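Local coordinates for synaptic vesicle membrane protein VAT-1 homolog-like (Homo sapiens, PDB 4A27) that probably acts as an oxidoreductase of the zinc-containing alcohol dehydrogenase family, in its quinone oxidoreductase branch, although its substrate is not established, at residues Arg36-Gly41 / Ser69-Ala74; Gly85-Ala90 / Tyr109-Asp114; Phe117-Ala122 / Ile309-Asp314. All blocks are in the same frame, centred on the assembly; numbering follows the deposited sequence.

Interaction 1. Residues Arg36-Gly41 / Ser69-Ala74; sequences RVKACG and SGIVEA. With EDO (1,2-ethanediol), chain D.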
loop_
_atom_site.group_PDB
_atom_site.type_symbol
_atom_site.label_atom_id
_atom_site.label_comp_id
_atom_site.label_asym_id
_atom_site.label_seq_id
_atom_site.Cartn_x
_atom_site.Cartn_y
_atom_site.Cartn_z
ATOM N N ARG A 36 -23.925 1.463 -30.014
ATOM C CA ARG A 36 -25.036 0.541 -30.228
ATOM C C ARG A 36 -24.689 -0.677 -29.381
ATOM O O ARG A 36 -23.736 -1.385 -29.698
ATOM C CB ARG A 36 -25.141 0.194 -31.724
ATOM C CG ARG A 36 -26.086 -0.966 -32.107
ATOM C CD ARG A 36 -27.552 -0.678 -31.844
ATOM N NE ARG A 36 -28.058 0.222 -32.889
ATOM C CZ ARG A 36 -29.340 0.420 -33.181
ATOM N NH1 ARG A 36 -30.310 -0.209 -32.519
ATOM N NH2 ARG A 36 -29.656 1.265 -34.155
ATOM N N VAL A 37 -25.455 -0.902 -28.316
ATOM C CA VAL A 37 -25.065 -1.810 -27.257
ATOM C C VAL A 37 -25.371 -3.226 -27.649
ATOM O O VAL A 37 -26.448 -3.512 -28.164
ATOM C CB VAL A 37 -25.804 -1.478 -25.946
ATOM C CG1 VAL A 37 -25.549 -2.545 -24.815
ATOM C CG2 VAL A 37 -25.415 -0.099 -25.511
ATOM N N LYS A 38 -24.402 -4.113 -27.445
ATOM C CA LYS A 38 -24.609 -5.541 -27.694
ATOM C C LYS A 38 -24.724 -6.327 -26.381
ATOM O O LYS A 38 -25.428 -7.330 -26.316
ATOM C CB LYS A 38 -23.464 -6.089 -28.498
ATOM C CG LYS A 38 -23.342 -5.484 -29.884
ATOM C CD LYS A 38 -24.365 -6.104 -30.812
ATOM C CE LYS A 38 -24.252 -5.606 -32.240
ATOM N NZ LYS A 38 -24.895 -6.638 -33.126
ATOM N N ALA A 39 -23.969 -5.908 -25.360
ATOM C CA ALA A 39 -24.039 -6.571 -24.075
ATOM C C ALA A 39 -23.688 -5.625 -22.966
ATOM O O ALA A 39 -22.955 -4.656 -23.161
ATOM C CB ALA A 39 -23.117 -7.776 -24.074
ATOM N N CYS A 40 -24.176 -5.965 -21.777
ATOM C CA CYS A 40 -23.975 -5.219 -20.571
ATOM C C CYS A 40 -23.564 -6.152 -19.430
ATOM O O CYS A 40 -24.131 -7.262 -19.225
ATOM C CB CYS A 40 -25.309 -4.540 -20.119
ATOM S SG CYS A 40 -26.412 -3.902 -21.431
ATOM N N GLY A 41 -22.688 -5.624 -18.598
ATOM C CA GLY A 41 -22.245 -6.308 -17.387
ATOM C C GLY A 41 -23.230 -6.153 -16.246
ATOM O O GLY A 41 -23.858 -5.095 -16.080
ATOM N N SER A 69 -20.678 -3.265 -23.839
ATOM C CA SER A 69 -19.861 -3.362 -25.059
ATOM C C SER A 69 -20.785 -3.223 -26.263
ATOM O O SER A 69 -21.984 -3.494 -26.194
ATOM C CB SER A 69 -19.101 -4.691 -25.123
ATOM O OG SER A 69 -20.013 -5.791 -25.217
ATOM N N GLY A 70 -20.227 -2.766 -27.373
ATOM C CA GLY A 70 -21.001 -2.675 -28.590
ATOM C C GLY A 70 -20.217 -2.016 -29.732
ATOM O O GLY A 70 -18.980 -2.046 -29.759
ATOM N N ILE A 71 -20.956 -1.442 -30.684
ATOM C CA ILE A 71 -20.400 -0.878 -31.933
ATOM C C ILE A 71 -20.590 0.643 -31.947
ATOM O O ILE A 71 -21.679 1.130 -31.623
ATOM C CB ILE A 71 -21.071 -1.534 -33.167
ATOM C CG1 ILE A 71 -20.777 -3.028 -33.178
ATOM C CG2 ILE A 71 -20.580 -0.927 -34.487
ATOM C CD1 ILE A 71 -21.457 -3.791 -34.354
ATOM N N VAL A 72 -19.505 1.377 -32.207
ATOM C CA VAL A 72 -19.571 2.823 -32.372
ATOM C C VAL A 72 -20.437 3.137 -33.576
ATOM O O VAL A 72 -20.127 2.767 -34.729
ATOM C CB VAL A 72 -18.186 3.475 -32.585
ATOM C CG1 VAL A 72 -18.331 4.994 -32.768
ATOM C CG2 VAL A 72 -17.255 3.153 -31.440
ATOM N N GLU A 73 -21.532 3.825 -33.289
ATOM C CA GLU A 73 -22.542 4.153 -34.291
ATOM C C GLU A 73 -22.475 5.622 -34.714
ATOM O O GLU A 73 -22.944 5.956 -35.783
ATOM C CB GLU A 73 -23.927 3.798 -33.743
ATOM C CG GLU A 73 -25.077 4.133 -34.647
ATOM C CD GLU A 73 -26.343 3.405 -34.261
ATOM O OE1 GLU A 73 -26.376 2.155 -34.349
ATOM O OE2 GLU A 73 -27.305 4.082 -33.850
ATOM N N ALA A 74 -21.922 6.496 -33.868
ATOM C CA ALA A 74 -21.725 7.910 -34.235
ATOM C C ALA A 74 -20.711 8.619 -33.319
ATOM O O ALA A 74 -20.569 8.262 -32.135
ATOM C CB ALA A 74 -23.069 8.662 -34.232
HETATM C C1 EDO D . -29.720 -5.248 -32.149
HETATM O O1 EDO D . -28.408 -4.786 -31.765
HETATM C C2 EDO D . -30.818 -4.725 -31.208
HETATM O O2 EDO D . -30.696 -3.294 -31.047
#
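A classic beta bulge interrupts the antiparallel pairing of strands 32-42 and 67-75, where Lys38 and Ala39 both face Ser69. The evidence is a single carbonyl gripped twice: Ser69 O accepts from Lys38 N at 2.8 Å, in the carbonyl plane, and from Ala39 N at 3.2 Å, 31° out of that plane. Ala39 O takes the amide of Ser69 in return. Beyond the bulge Arg36 and Ile71 form a hydrogen-bonded pair, with Arg36 N to Ile71 O at 2.8 Å and Ile71 N to Arg36 O at 3.0 Å. Between this pair and the bulge, Gly70 brings its CA to 3.2 Å from Arg36 O in a CA-H...O contact; a side chain here would run into Arg36 O and Val37 CA. The polar end of the contact is a salt bridge. Arg36 CG lies anti to the backbone N (chi1 169°), and further bends of the chain bring NE to 2.9 Å from Glu73 OE1. That oxygen lies in the guanidinium plane and is approached on its syn side, with the two flat groups turned 57° against each other. NH2 adds a weak bond to OE1, and NH1 another to O2 of an ethanediol probably taken up from the crystallisation liquor. Lys38 lays CE against Ile71 CD1 at 3.9 Å, while its NZ pairs with Glu343. Ser69 OG is bonded to Phe117 O, tying the strand pair to helix 117-121. Such bulged antiparallel pairing belongs here to the GroES-like domain characteristic of the alcohol dehydrogenase family.

Interaction 2. Residues Gly85-Ala90 / Tyr109-Asp114; sequences GDRVMA and YKIPDD
Met89 and Ile111 form the apolar part of the contact: Ile111 CG2 lies 3.6 Å from Met89 CG, and Met89 SD and CE border the same methyl. The other branch of Ile111 crosses the Arg87 side chain at about a right angle, CG1 standing 3.6 Å from Arg87 NH1. CG1 sits between the backbone N and the carbonyl carbon (chi1 63°), which sends the two branches to different partners. An alanine here would remove both branches and would probably open a gap beside Met89 and leave Arg87 freer to shift. The antiparallel pairing of strands 87-91 and 108-110, in the GroES-like domain, fixes this packing. Met89 and Tyr109 form a hydrogen-bonded pair, N to O both ways at 2.9 Å, and beyond it Ile111 N reaches Arg87 O at 3.0 Å, nearly straight (173°). Farther out, Arg87 NH1 bonds weakly to Pro112 O and donates a hydrogen bond to a water in the guanidinium plane, 2.9 Å away. That water donates to Ile111 O and to Asp113 OD1, 2.7 Å from it. Arg87 NH2 is held by Met115 O, and Phe117 adds a cation-pi contact. Asp86 OD2 accepts from Glu83 N and forms only a long ion pair with Lys110. One water thus bridges Arg87 NH1 and Asp113 OD1, which stand 4.9 Å apart, and probably mediates their attraction in place of a direct salt bridge.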
loop_
_atom_site.group_PDB
_atom_site.type_symbol
_atom_site.label_atom_id
_atom_site.label_comp_id
_atom_site.label_asym_id
_atom_site.label_seq_id
_atom_site.Cartn_x
_atom_site.Cartn_y
_atom_site.Cartn_z
ATOM N N GLY A 85 -18.282 1.882 -36.579
ATOM C CA GLY A 85 -18.047 0.444 -36.793
ATOM C C GLY A 85 -17.000 -0.165 -35.860
ATOM O O GLY A 85 -16.851 -1.374 -35.842
ATOM N N ASP A 86 -16.238 0.672 -35.148
ATOM C CA ASP A 86 -15.259 0.196 -34.164
ATOM C C ASP A 86 -15.981 -0.554 -33.024
ATOM O O ASP A 86 -17.026 -0.143 -32.562
ATOM C CB ASP A 86 -14.441 1.360 -33.581
ATOM C CG ASP A 86 -13.298 1.826 -34.505
ATOM O OD1 ASP A 86 -12.911 1.098 -35.452
ATOM O OD2 ASP A 86 -12.777 2.934 -34.265
ATOM N N ARG A 87 -15.437 -1.691 -32.648
ATOM C CA ARG A 87 -16.015 -2.517 -31.601
ATOM C C ARG A 87 -15.378 -2.077 -30.317
ATOM O O ARG A 87 -14.156 -1.979 -30.252
ATOM C CB ARG A 87 -15.735 -3.983 -31.898
ATOM C CG ARG A 87 -16.320 -4.416 -33.230
ATOM C CD ARG A 87 -15.821 -5.763 -33.689
ATOM N NE ARG A 87 -16.413 -6.858 -32.923
ATOM C CZ ARG A 87 -15.839 -7.530 -31.929
ATOM N NH1 ARG A 87 -14.608 -7.252 -31.501
ATOM N NH2 ARG A 87 -16.534 -8.479 -31.326
ATOM N N VAL A 88 -16.195 -1.805 -29.292
ATOM C CA VAL A 88 -15.686 -1.209 -28.065
ATOM C C VAL A 88 -16.321 -1.767 -26.797
ATOM O O VAL A 88 -17.385 -2.395 -26.834
ATOM C CB VAL A 88 -15.912 0.282 -28.108
ATOM C CG1 VAL A 88 -15.118 0.862 -29.272
ATOM C CG2 VAL A 88 -17.455 0.564 -28.235
ATOM N N MET A 89 -15.653 -1.525 -25.680
ATOM C CA MET A 89 -16.237 -1.722 -24.367
ATOM C C MET A 89 -16.090 -0.411 -23.638
ATOM O O MET A 89 -15.237 0.412 -23.990
ATOM C CB MET A 89 -15.531 -2.864 -23.625
ATOM C CG MET A 89 -14.072 -2.613 -23.309
ATOM S SD MET A 89 -13.205 -4.072 -22.627
ATOM C CE MET A 89 -11.487 -3.519 -22.819
ATOM N N ALA A 90 -16.910 -0.193 -22.618
ATOM C CA ALA A 90 -16.999 1.147 -22.087
ATOM C C ALA A 90 -17.615 1.166 -20.722
ATOM O O ALA A 90 -18.427 0.299 -20.402
ATOM C CB ALA A 90 -17.830 2.057 -23.049
ATOM N N TYR A 109 -12.934 1.929 -24.860
ATOM C CA TYR A 109 -11.736 1.187 -25.211
ATOM C C TYR A 109 -12.049 0.267 -26.339
ATOM O O TYR A 109 -13.031 -0.456 -26.309
ATOM C CB TYR A 109 -11.194 0.372 -24.022
ATOM C CG TYR A 109 -11.292 1.121 -22.735
ATOM C CD1 TYR A 109 -10.296 1.977 -22.317
ATOM C CD2 TYR A 109 -12.413 0.984 -21.934
ATOM C CE1 TYR A 109 -10.421 2.680 -21.124
ATOM C CE2 TYR A 109 -12.541 1.678 -20.776
ATOM C CZ TYR A 109 -11.570 2.551 -20.379
ATOM O OH TYR A 109 -11.707 3.227 -19.167
ATOM N N LYS A 110 -11.198 0.311 -27.350
ATOM C CA LYS A 110 -11.326 -0.541 -28.508
ATOM C C LYS A 110 -11.017 -1.941 -28.099
ATOM O O LYS A 110 -10.075 -2.169 -27.358
ATOM C CB LYS A 110 -10.305 -0.127 -29.565
ATOM C CG LYS A 110 -10.553 1.235 -30.155
ATOM C CD LYS A 110 -9.645 1.437 -31.347
ATOM C CE LYS A 110 -9.925 2.729 -32.072
ATOM N NZ LYS A 110 -9.007 2.881 -33.238
ATOM N N ILE A 111 -11.793 -2.895 -28.583
ATOM C CA ILE A 111 -11.524 -4.271 -28.261
ATOM C C ILE A 111 -10.896 -5.002 -29.450
ATOM O O ILE A 111 -11.090 -4.647 -30.606
ATOM C CB ILE A 111 -12.775 -5.017 -27.660
ATOM C CG1 ILE A 111 -13.933 -5.087 -28.659
ATOM C CG2 ILE A 111 -13.209 -4.332 -26.352
ATOM C CD1 ILE A 111 -15.177 -5.836 -28.149
ATOM N N PRO A 112 -10.121 -6.039 -29.161
ATOM C CA PRO A 112 -9.591 -6.871 -30.242
ATOM C C PRO A 112 -10.671 -7.644 -30.993
ATOM O O PRO A 112 -11.710 -7.994 -30.412
ATOM C CB PRO A 112 -8.677 -7.874 -29.515
ATOM C CG PRO A 112 -8.626 -7.464 -28.080
ATOM C CD PRO A 112 -9.801 -6.573 -27.822
ATOM N N ASP A 113 -10.389 -7.961 -32.255
ATOM C CA ASP A 113 -11.319 -8.711 -33.118
ATOM C C ASP A 113 -11.645 -10.099 -32.560
ATOM O O ASP A 113 -12.735 -10.617 -32.770
ATOM C CB ASP A 113 -10.730 -8.854 -34.543
ATOM C CG ASP A 113 -10.565 -7.499 -35.278
ATOM O OD1 ASP A 113 -11.210 -6.489 -34.898
ATOM O OD2 ASP A 113 -9.785 -7.445 -36.248
ATOM N N ASP A 114 -10.702 -10.689 -31.833
ATOM C CA ASP A 114 -10.873 -12.012 -31.238
ATOM C C ASP A 114 -11.861 -12.022 -30.063
ATOM O O ASP A 114 -12.319 -13.081 -29.663
ATOM C CB ASP A 114 -9.525 -12.527 -30.712
ATOM C CG ASP A 114 -8.673 -13.142 -31.786
ATOM O OD1 ASP A 114 -9.011 -13.012 -32.984
ATOM O OD2 ASP A 114 -7.650 -13.761 -31.421
HETATM O O HOH W 1 -12.527 -5.634 -32.714
#

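Interaction 3. Residues Phe117-Ala122 / Ile309-Asp314; sequences FSEAAA and IKPVVD
The short helix 117-121 meets the segment that leads into strand 313-317, a contact between parts of the chain nearly 190 residues apart. Pro311 is the central wedge. Its CG rests 3.6 Å from Glu119 O, and its CB meets Ala122 CB at 3.9 Å, so the CB-CG side of the ring lies against Glu119 and Ala122. Glu119 and Pro311 also have the closest CA atoms of the two segments, 6.0 Å apart. Val313 extends the apolar patch: CG2, placed beside the backbone N and anti to the carbonyl carbon because CG1 is anti to N (chi1 179°), lies 4.2 Å from Ala122 CB. Ala122 CB is therefore shared by Pro311 and Val313, two residues whose side chains both point toward segment 117-122.

The polar component is a salt bridge at the border of this patch. Lys310 NZ donates to Glu119 OE2 at 3.0 Å, reaching the oxygen from above the carboxylate, 37° out of its plane. The lysine chain runs extended until its last torsion, where a bend (chi4 77°) turns NZ back over the carboxylate; CG and CE each lie 3.5 Å from OE2, so the aliphatic chain runs alongside that oxygen before the bend. The other oxygen, OE1, is bonded to Tyr304 OH. With its two oxygens engaged by different partners, the buried carboxylate is likely to be restrained from turning about its last bond.

Around the contact, Gln161 of helix 154-163 accepts a bond from Lys310 N, and Ile309 and Val312 pack on that helix. Ala122 also touches Lys337 at the start of strand 337-341, whereas Ala120 and Ala121 lean on Ser69 of strand 67-75, leaving helix 117-121 wedged between that strand and segment 309-314.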
loop_
_atom_site.group_PDB
_atom_site.type_symbol
_atom_site.label_atom_id
_atom_site.label_comp_id
_atom_site.label_asym_id
_atom_site.label_seq_id
_atom_site.Cartn_x
_atom_site.Cartn_y
_atom_site.Cartn_z
ATOM N N PHE A 117 -18.530 -9.860 -27.964
ATOM C CA PHE A 117 -19.179 -8.761 -27.213
ATOM C C PHE A 117 -19.505 -9.164 -25.779
ATOM O O PHE A 117 -19.418 -8.326 -24.869
ATOM C CB PHE A 117 -20.451 -8.251 -27.904
ATOM C CG PHE A 117 -20.179 -7.545 -29.200
ATOM C CD1 PHE A 117 -19.566 -6.301 -29.205
ATOM C CD2 PHE A 117 -20.488 -8.143 -30.411
ATOM C CE1 PHE A 117 -19.292 -5.643 -30.397
ATOM C CE2 PHE A 117 -20.200 -7.502 -31.605
ATOM C CZ PHE A 117 -19.604 -6.249 -31.593
ATOM N N SER A 118 -19.896 -10.428 -25.575
ATOM C CA SER A 118 -20.215 -10.926 -24.234
ATOM C C SER A 118 -18.951 -10.966 -23.349
ATOM O O SER A 118 -18.976 -10.521 -22.221
ATOM C CB SER A 118 -20.921 -12.292 -24.271
ATOM O OG SER A 118 -20.105 -13.263 -24.881
ATOM N N GLU A 119 -17.832 -11.461 -23.857
ATOM C CA GLU A 119 -16.555 -11.358 -23.122
ATOM C C GLU A 119 -16.184 -9.924 -22.750
ATOM O O GLU A 119 -15.652 -9.679 -21.653
ATOM C CB GLU A 119 -15.403 -11.882 -23.972
ATOM C CG GLU A 119 -15.060 -13.310 -23.776
ATOM C CD GLU A 119 -13.807 -13.707 -24.565
ATOM O OE1 GLU A 119 -13.730 -13.438 -25.782
ATOM O OE2 GLU A 119 -12.904 -14.294 -23.965
ATOM N N ALA A 120 -16.371 -9.002 -23.715
ATOM C CA ALA A 120 -15.969 -7.626 -23.568
ATOM C C ALA A 120 -16.753 -6.908 -22.463
ATOM O O ALA A 120 -16.177 -6.104 -21.740
ATOM C CB ALA A 120 -16.102 -6.828 -24.940
ATOM N N ALA A 121 -18.040 -7.221 -22.333
ATOM C CA ALA A 121 -18.884 -6.627 -21.283
ATOM C C ALA A 121 -18.560 -7.240 -19.957
ATOM O O ALA A 121 -19.057 -6.799 -18.942
ATOM C CB ALA A 121 -20.387 -6.864 -21.575
ATOM N N ALA A 122 -17.861 -8.374 -19.999
ATOM C CA ALA A 122 -17.400 -9.040 -18.797
ATOM C C ALA A 122 -16.047 -8.575 -18.330
ATOM O O ALA A 122 -15.563 -9.052 -17.300
ATOM C CB ALA A 122 -17.331 -10.522 -19.061
ATOM N N ILE A 309 -4.950 -14.020 -19.930
ATOM C CA ILE A 309 -6.178 -13.843 -19.189
ATOM C C ILE A 309 -7.381 -13.987 -20.132
ATOM O O ILE A 309 -7.255 -13.801 -21.331
ATOM C CB ILE A 309 -6.250 -12.469 -18.465
ATOM C CG1 ILE A 309 -6.204 -11.307 -19.445
ATOM C CG2 ILE A 309 -5.152 -12.285 -17.358
ATOM C CD1 ILE A 309 -6.641 -9.983 -18.761
ATOM N N LYS A 310 -8.544 -14.290 -19.558
ATOM C CA LYS A 310 -9.772 -14.508 -20.289
ATOM C C LYS A 310 -10.958 -14.443 -19.311
ATOM O O LYS A 310 -11.028 -15.209 -18.351
ATOM C CB LYS A 310 -9.729 -15.871 -20.992
ATOM C CG LYS A 310 -11.000 -16.238 -21.753
ATOM C CD LYS A 310 -10.811 -17.516 -22.590
ATOM C CE LYS A 310 -11.838 -17.630 -23.732
ATOM N NZ LYS A 310 -11.515 -16.748 -24.897
ATOM N N PRO A 311 -11.886 -13.535 -19.552
ATOM C CA PRO A 311 -13.042 -13.417 -18.682
ATOM C C PRO A 311 -13.835 -14.721 -18.616
ATOM O O PRO A 311 -13.944 -15.427 -19.601
ATOM C CB PRO A 311 -13.842 -12.263 -19.302
ATOM C CG PRO A 311 -12.977 -11.639 -20.323
ATOM C CD PRO A 311 -11.884 -12.551 -20.659
ATOM N N VAL A 312 -14.337 -15.041 -17.432
ATOM C CA VAL A 312 -15.118 -16.253 -17.177
ATOM C C VAL A 312 -16.546 -15.763 -17.136
ATOM O O VAL A 312 -16.871 -14.911 -16.308
ATOM C CB VAL A 312 -14.789 -16.890 -15.817
ATOM C CG1 VAL A 312 -15.787 -18.038 -15.471
ATOM C CG2 VAL A 312 -13.349 -17.481 -15.806
ATOM N N VAL A 313 -17.369 -16.239 -18.070
ATOM C CA VAL A 313 -18.753 -15.808 -18.215
ATOM C C VAL A 313 -19.664 -16.882 -17.606
ATOM O O VAL A 313 -19.613 -18.030 -17.976
ATOM C CB VAL A 313 -19.119 -15.544 -19.662
ATOM C CG1 VAL A 313 -20.593 -15.113 -19.763
ATOM C CG2 VAL A 313 -18.202 -14.442 -20.277
ATOM N N ASP A 314 -20.485 -16.501 -16.645
ATOM C CA ASP A 314 -21.362 -17.484 -15.991
ATOM C C ASP A 314 -22.593 -17.830 -16.855
ATOM O O ASP A 314 -22.964 -19.000 -16.985
ATOM C CB ASP A 314 -21.848 -16.907 -14.682
ATOM C CG ASP A 314 -22.844 -17.824 -13.974
ATOM O OD1 ASP A 314 -22.427 -18.848 -13.431
ATOM O OD2 ASP A 314 -24.032 -17.512 -13.955
#

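How the interactions relate
Interactions 1 and 2 belong to one sheet: strands 67-75 and 87-91 are neighbours, joined by backbone bonds such as Val88 N to Gly70 O, and the centres of the two contacts lie about 9 Å apart. Both rely mainly on strand pairing, with charged side chains at their partly exposed margins. Interaction 3 lies nearer the middle of the chain, about 10 Å from its centre against 17 Å for the others, and has no strand pairing between its segments; proline and aliphatic packing with one salt bridge take its place. Segment 117-122 links all three: Phe117 and Ala120 touch both strand contacts, while Glu119 and Ala122 face segment 309-314.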